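Side-chain contact in malic enzyme (Entamoeba histolytica, PDB 3NV9), which probably oxidises malate with decarboxylation to pyruvate, using NAD or NADP as acceptor, and works as an entangled dimer: residues A[137-140]-A[145-148]. Residues are numbered along the deposited sequence; the frame is centred on the assembly and turned at random.
Sequences IDSK and KNDP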
ATOM      1  N   ILE A 137     -11.373   4.035   2.898  1.00 22.54           N
ATOM      2  CA  ILE A 137     -12.018   4.839   1.865  1.00 22.67           C
ATOM      3  C   ILE A 137     -13.246   5.490   2.405  1.00 22.32           C
ATOM      4  O   ILE A 137     -13.819   5.042   3.406  1.00 21.57           O
ATOM      5  CB  ILE A 137     -12.451   3.995   0.671  1.00 22.90           C
ATOM      6  CG1 ILE A 137     -13.652   3.066   1.055  1.00 24.43           C
ATOM      7  CG2 ILE A 137     -11.224   3.252   0.068  1.00 23.57           C
ATOM      8  CD1 ILE A 137     -14.176   2.140  -0.107  1.00 23.96           C
ATOM      9  N   ASP A 138     -13.658   6.550   1.727  1.00 22.41           N
ATOM     10  CA  ASP A 138     -14.966   7.141   1.989  1.00 22.87           C
ATOM     11  C   ASP A 138     -15.967   6.436   1.101  1.00 22.88           C
ATOM     12  O   ASP A 138     -15.822   6.407  -0.134  1.00 21.34           O
ATOM     13  CB  ASP A 138     -14.946   8.630   1.667  1.00 22.34           C
ATOM     14  CG  ASP A 138     -16.271   9.337   2.067  1.00 26.46           C
ATOM     15  OD1 ASP A 138     -17.257   8.673   2.494  1.00 25.13           O
ATOM     16  OD2 ASP A 138     -16.298  10.577   1.996  1.00 27.03           O
ATOM     17  N   SER A 139     -16.999   5.840   1.680  1.00 24.06           N
ATOM     18  CA  SER A 139     -18.021   5.227   0.775  1.00 24.45           C
ATOM     19  C   SER A 139     -19.331   6.076   0.661  1.00 26.42           C
ATOM     20  O   SER A 139     -20.341   5.588   0.168  1.00 27.61           O
ATOM     21  CB  SER A 139     -18.333   3.804   1.201  1.00 22.48           C
ATOM     22  OG  SER A 139     -19.097   3.809   2.415  1.00 22.28           O
ATOM     23  N   LYS A 140     -19.321   7.330   1.124  1.00 28.31           N
ATOM     24  CA  LYS A 140     -20.576   8.119   1.249  1.00 28.84           C
ATOM     25  C   LYS A 140     -20.948   8.639  -0.072  1.00 30.12           C
ATOM     26  O   LYS A 140     -20.075   9.036  -0.857  1.00 31.15           O
ATOM     27  CB  LYS A 140     -20.459   9.289   2.232  1.00 27.90           C
ATOM     28  CG  LYS A 140     -20.591   8.807   3.689  1.00 28.93           C
ATOM     29  CD  LYS A 140     -20.524   9.931   4.700  1.00 31.39           C
ATOM     30  CE  LYS A 140     -19.324  10.893   4.458  1.00 33.60           C
ATOM     31  NZ  LYS A 140     -17.985  10.246   4.681  1.00 32.88           N
ATOM     32  N   LYS A 145     -24.900   9.214   2.580  1.00 36.33           N
ATOM     33  CA  LYS A 145     -25.171   7.866   3.060  1.00 35.53           C
ATOM     34  C   LYS A 145     -24.119   6.878   2.494  1.00 33.31           C
ATOM     35  O   LYS A 145     -23.723   6.973   1.329  1.00 31.55           O
ATOM     36  CB  LYS A 145     -26.611   7.403   2.702  1.00 36.90           C
ATOM     37  CG  LYS A 145     -27.717   8.330   3.214  1.00 41.08           C
ATOM     38  CD  LYS A 145     -28.944   7.589   3.841  1.00 51.67           C
ATOM     39  CE  LYS A 145     -28.735   7.205   5.346  1.00 55.68           C
ATOM     40  NZ  LYS A 145     -29.986   6.758   6.098  1.00 58.61           N
ATOM     41  N   ASN A 146     -23.662   5.949   3.326  1.00 30.70           N
ATOM     42  CA  ASN A 146     -22.728   4.943   2.847  1.00 30.52           C
ATOM     43  C   ASN A 146     -23.318   4.070   1.739  1.00 29.57           C
ATOM     44  O   ASN A 146     -24.347   3.414   1.915  1.00 29.28           O
ATOM     45  CB  ASN A 146     -22.176   4.109   4.005  1.00 29.06           C
ATOM     46  CG  ASN A 146     -21.279   4.906   4.864  1.00 31.22           C
ATOM     47  OD1 ASN A 146     -20.113   5.225   4.485  1.00 32.95           O
ATOM     48  ND2 ASN A 146     -21.793   5.289   6.020  1.00 24.02           N
ATOM     49  N   ASP A 147     -22.623   4.053   0.625  1.00 29.07           N
ATOM     50  CA  ASP A 147     -23.126   3.440  -0.597  1.00 30.02           C
ATOM     51  C   ASP A 147     -22.337   2.185  -0.996  1.00 29.38           C
ATOM     52  O   ASP A 147     -21.209   2.257  -1.466  1.00 28.94           O
ATOM     53  CB  ASP A 147     -23.089   4.497  -1.708  1.00 30.73           C
ATOM     54  CG  ASP A 147     -23.648   4.016  -2.992  1.00 32.74           C
ATOM     55  OD1 ASP A 147     -24.224   2.916  -3.038  1.00 35.48           O
ATOM     56  OD2 ASP A 147     -23.483   4.761  -3.995  1.00 40.40           O
ATOM     57  N   PRO A 148     -22.961   1.023  -0.859  1.00 29.71           N
ATOM     58  CA  PRO A 148     -22.257  -0.231  -1.176  1.00 29.81           C
ATOM     59  C   PRO A 148     -21.726  -0.244  -2.602  1.00 31.00           C
ATOM     60  O   PRO A 148     -20.616  -0.747  -2.844  1.00 30.79           O
ATOM     61  CB  PRO A 148     -23.316  -1.293  -1.034  1.00 29.89           C
ATOM     62  CG  PRO A 148     -24.662  -0.553  -0.967  1.00 30.28           C
ATOM     63  CD  PRO A 148     -24.417   0.882  -0.697  1.00 29.62           C
TER
HETATM   64  O   HOH W   1     -16.926   5.736   4.423  1.00 18.48           O
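S139 and N146 meet side chain to side chain, with S139 OG 2.7 Å from N146 OD1. The distance suits a hydrogen bond, but S139 OG has one proton and two acceptors in reach, N146 OD1 and D98 OD1, so which of them receives it stays open. A chi1 of 72° lodges OG between its own backbone N and carbonyl carbon, from where it meets the amide oxygen; N146 CG, beside its backbone N, turns that oxygen toward 137-140. A water adds a second link, accepting from S139 N at 2.7 Å and lying 3.2 Å from N146 OD1, a longer and less certain bond.

The backbones join through D147 N, which donates to S139 O (2.8 Å, 161° at the hydrogen). Beside it, K140 CA makes a CH...O contact with K145 O at 3.4 Å. Beyond these bonds, the lysine methylene CG of K140 passes 3.7 Å from the amide oxygen N146 OD1, the two side chains lying aslant.

Within 137-140, D138 OD1 takes two bonds from K140, meeting the backbone N on one face of the carboxylate and NZ on the other, the latter a salt bridge of 2.8 Å. The lysine chain bends at chi3 and chi4 to bring NZ back to D138 instead of extending over 145-148. R157 of the second subunit donates to the carbonyls of D138 and K140, which places this surface loop at the dimer interface.

A single beta bridge pairs K140 with N146 across the loop between strand 131-136 and helix 148-158. An Asx turn, D138 OD1 to K140 N, shapes its start; at its exit D147 OD1 accepts from D149 N, an N-cap for helix 148-158 in the malic enzyme N-terminal domain.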